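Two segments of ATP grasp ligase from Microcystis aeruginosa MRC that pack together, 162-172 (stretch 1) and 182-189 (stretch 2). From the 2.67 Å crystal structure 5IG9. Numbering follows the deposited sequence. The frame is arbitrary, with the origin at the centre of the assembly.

Stretch 1 162-172: GIVTKMLSQFA
Stretch 2 (182-189) VVFTSPVT

The two stretches run antiparallel and are joined by a short backbone ladder. Its centre is the pair Thr165 and Ser186, which exchange two hydrogen bonds. Thr165 N donates to Ser186 O at 2.9 Å, with an angle of 151° at the hydrogen. Ser186 N donates to Thr165 O at 3.1 Å and 160°. The CA atoms of Thr165 and Ser186 are 5.5 Å apart. A weak third bond, Val188 N to Ile163 O, is long at 3.4 Å but nearly straight at 170°.

Val164 and Pro187 form the adjoining non-hydrogen-bonded pair, with their CA atoms 4.3 Å apart. Proline has no N-H to give, and this position asks for none across the ladder. CA-H...O contacts supplement the bonds: Val164 CA lies 3.2 Å from Ser186 O, and Thr185 CA lies 3.3 Å from Thr165 O. The register continues to Lys166 and Thr185, CA to CA 4.7 Å.

Residues 163-166 are extended, with phi from -113° to -158° and psi from 154° to 175°. Ser186 (-128/147) is also extended; Pro187 (-69/139) is extended with the less negative phi its ring imposes. Gly162, at 87/174, precedes the strand; a CB there would jam against the preceding carbonyl.

Thr165 (chi1 t) and Ser186 (chi1 m) place their side chains on the same face of the sheet. Thr165 is buried, and its OG1 is hydrogen-bonded elsewhere in the structure. Ser186 OG turns back to donate to Phe184 O at 2.8 Å.

Val188 (chi1 -37°) points toward stretch 1 and has 72 Å² covered. A branched apolar side chain suits this place: its CG2 meets Ile163 CG1 at 3.5 Å, and its CG1 lies 3.8 Å from Thr165 CB. Ile163 is p, t; its CB points sideways, but its end comes nearer.

Val164 (m) sets CG2 3.7 Å from Thr185 CG2. Thr185 (m) also brings OG1 to 3.6 Å from Lys166 CB. The Lys166 chain (p, t, t, p) then leads its end away, so its amine takes no part. Pro187 and Phe184 direct CB away from stretch 1.

Beyond the ladder, contact passes to side chains. Val183 (t) points toward stretch 1, and its two methyls serve two neighbours. Its CG1 packs on Met167 CG at 4.0 Å, and its CG2 approaches Phe171 CZ obliquely at 4.4 Å. Met167 is m in all three chi angles; Phe171 has chi1 p and chi2 -78°. Leu168, Ser169 and Gln170 make no contact. Val182 (t) places CG2 4.0 Å from Ala172 CB and 3.6 Å from Phe171 O. The contact buries 574 Å², both sides summed.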

# COMPACT_ATOMS: atom_id res chain seq x y z
N GLY A 162 -7.55 -2.90 32.41
CA GLY A 162 -6.25 -2.99 31.80
C GLY A 162 -6.28 -2.60 30.33
O GLY A 162 -7.33 -2.34 29.74
N ILE A 163 -5.09 -2.54 29.74
CA ILE A 163 -4.96 -2.32 28.31
C ILE A 163 -3.98 -3.34 27.74
O ILE A 163 -3.17 -3.93 28.46
CB ILE A 163 -4.49 -0.89 27.96
CG1 ILE A 163 -3.06 -0.68 28.45
CG2 ILE A 163 -5.44 0.15 28.55
CD1 ILE A 163 -2.38 0.51 27.82
N VAL A 164 -4.08 -3.55 26.44
CA VAL A 164 -3.13 -4.37 25.71
C VAL A 164 -2.35 -3.47 24.76
O VAL A 164 -2.62 -2.28 24.63
CB VAL A 164 -3.81 -5.53 24.96
CG1 VAL A 164 -4.41 -6.53 25.94
CG2 VAL A 164 -4.87 -5.00 24.01
N THR A 165 -1.36 -4.06 24.10
CA THR A 165 -0.64 -3.39 23.03
C THR A 165 -0.47 -4.34 21.86
O THR A 165 -0.48 -5.57 22.03
CB THR A 165 0.74 -2.88 23.49
OG1 THR A 165 1.27 -1.99 22.51
CG2 THR A 165 1.70 -4.04 23.68
N LYS A 166 -0.34 -3.77 20.67
CA LYS A 166 -0.17 -4.56 19.46
C LYS A 166 0.47 -3.69 18.40
O LYS A 166 0.48 -2.46 18.49
CB LYS A 166 -1.50 -5.14 18.97
CG LYS A 166 -2.51 -4.10 18.53
CD LYS A 166 -3.87 -4.74 18.27
CE LYS A 166 -4.89 -3.75 17.73
NZ LYS A 166 -4.58 -3.30 16.34
N MET A 167 1.03 -4.35 17.39
CA MET A 167 1.66 -3.68 16.26
C MET A 167 0.69 -3.65 15.08
O MET A 167 -0.06 -4.60 14.85
CB MET A 167 2.95 -4.39 15.86
CG MET A 167 4.00 -4.44 16.97
SD MET A 167 4.81 -2.86 17.26
CE MET A 167 5.91 -2.76 15.85
N LEU A 168 0.70 -2.53 14.35
CA LEU A 168 -0.10 -2.43 13.14
C LEU A 168 0.48 -3.23 11.98
O LEU A 168 -0.24 -3.52 11.02
CB LEU A 168 -0.26 -0.97 12.73
CG LEU A 168 -1.07 -0.05 13.65
CD1 LEU A 168 -1.10 1.37 13.09
CD2 LEU A 168 -2.49 -0.58 13.83
N SER A 169 1.75 -3.59 12.05
CA SER A 169 2.45 -4.26 10.97
C SER A 169 2.69 -5.72 11.31
O SER A 169 2.68 -6.13 12.47
CB SER A 169 3.79 -3.57 10.67
OG SER A 169 4.68 -3.70 11.76
N GLN A 170 2.91 -6.52 10.26
CA GLN A 170 3.26 -7.92 10.38
C GLN A 170 4.74 -8.08 10.05
O GLN A 170 5.20 -7.59 9.01
CB GLN A 170 2.41 -8.80 9.46
CG GLN A 170 0.91 -8.71 9.72
CD GLN A 170 0.14 -9.85 9.07
OE1 GLN A 170 -0.71 -9.63 8.21
NE2 GLN A 170 0.44 -11.08 9.48
N PHE A 171 5.47 -8.77 10.91
CA PHE A 171 6.91 -8.91 10.77
C PHE A 171 7.38 -9.97 11.77
O PHE A 171 6.58 -10.52 12.53
CB PHE A 171 7.62 -7.57 11.01
CG PHE A 171 7.48 -7.05 12.41
CD1 PHE A 171 6.31 -6.43 12.82
CD2 PHE A 171 8.52 -7.18 13.31
CE1 PHE A 171 6.18 -5.96 14.11
CE2 PHE A 171 8.39 -6.70 14.60
CZ PHE A 171 7.22 -6.09 15.00
N ALA A 172 8.68 -10.23 11.75
CA ALA A 172 9.29 -11.16 12.69
C ALA A 172 10.76 -10.82 12.82
O ALA A 172 11.40 -10.43 11.84
CB ALA A 172 9.11 -12.62 12.24
N VAL A 182 7.86 -12.79 17.47
CA VAL A 182 6.68 -12.07 17.01
C VAL A 182 6.03 -11.38 18.20
O VAL A 182 5.99 -11.93 19.30
CB VAL A 182 5.69 -13.03 16.30
CG1 VAL A 182 4.27 -12.51 16.37
CG2 VAL A 182 6.11 -13.24 14.86
N VAL A 183 5.53 -10.16 17.97
CA VAL A 183 4.81 -9.40 18.98
C VAL A 183 3.33 -9.75 18.85
O VAL A 183 2.62 -9.20 18.00
CB VAL A 183 5.05 -7.90 18.85
CG1 VAL A 183 4.21 -7.13 19.86
CG2 VAL A 183 6.53 -7.58 19.04
N PHE A 184 2.85 -10.66 19.69
CA PHE A 184 1.42 -10.89 19.80
C PHE A 184 0.78 -9.75 20.61
O PHE A 184 1.46 -8.96 21.26
CB PHE A 184 1.13 -12.23 20.47
CG PHE A 184 1.51 -13.42 19.64
CD1 PHE A 184 0.79 -13.74 18.50
CD2 PHE A 184 2.56 -14.24 20.01
CE1 PHE A 184 1.13 -14.85 17.74
CE2 PHE A 184 2.90 -15.34 19.26
CZ PHE A 184 2.19 -15.65 18.12
N THR A 185 -0.54 -9.68 20.56
CA THR A 185 -1.27 -8.75 21.40
C THR A 185 -1.05 -9.12 22.86
O THR A 185 -1.44 -10.20 23.30
CB THR A 185 -2.76 -8.75 21.06
OG1 THR A 185 -2.93 -8.36 19.69
CG2 THR A 185 -3.50 -7.77 21.95
N SER A 186 -0.41 -8.22 23.61
CA SER A 186 0.07 -8.55 24.94
C SER A 186 -0.41 -7.54 25.96
O SER A 186 -0.56 -6.35 25.65
CB SER A 186 1.61 -8.60 24.97
OG SER A 186 2.11 -9.39 23.90
N PRO A 187 -0.67 -7.98 27.19
CA PRO A 187 -0.97 -7.03 28.27
C PRO A 187 0.27 -6.22 28.63
O PRO A 187 1.38 -6.75 28.70
CB PRO A 187 -1.41 -7.92 29.43
CG PRO A 187 -1.63 -9.28 28.84
CD PRO A 187 -0.73 -9.37 27.66
N VAL A 188 0.07 -4.93 28.86
CA VAL A 188 1.14 -4.07 29.35
C VAL A 188 1.02 -4.01 30.87
O VAL A 188 -0.08 -3.97 31.42
CB VAL A 188 1.09 -2.67 28.71
CG1 VAL A 188 0.68 -2.77 27.25
CG2 VAL A 188 0.17 -1.72 29.46
N THR A 189 2.16 -4.06 31.54
CA THR A 189 2.22 -4.20 32.98
C THR A 189 2.65 -2.89 33.63
O THR A 189 2.96 -1.91 32.95
CB THR A 189 3.17 -5.34 33.37
OG1 THR A 189 4.50 -5.00 32.98
CG2 THR A 189 2.76 -6.63 32.66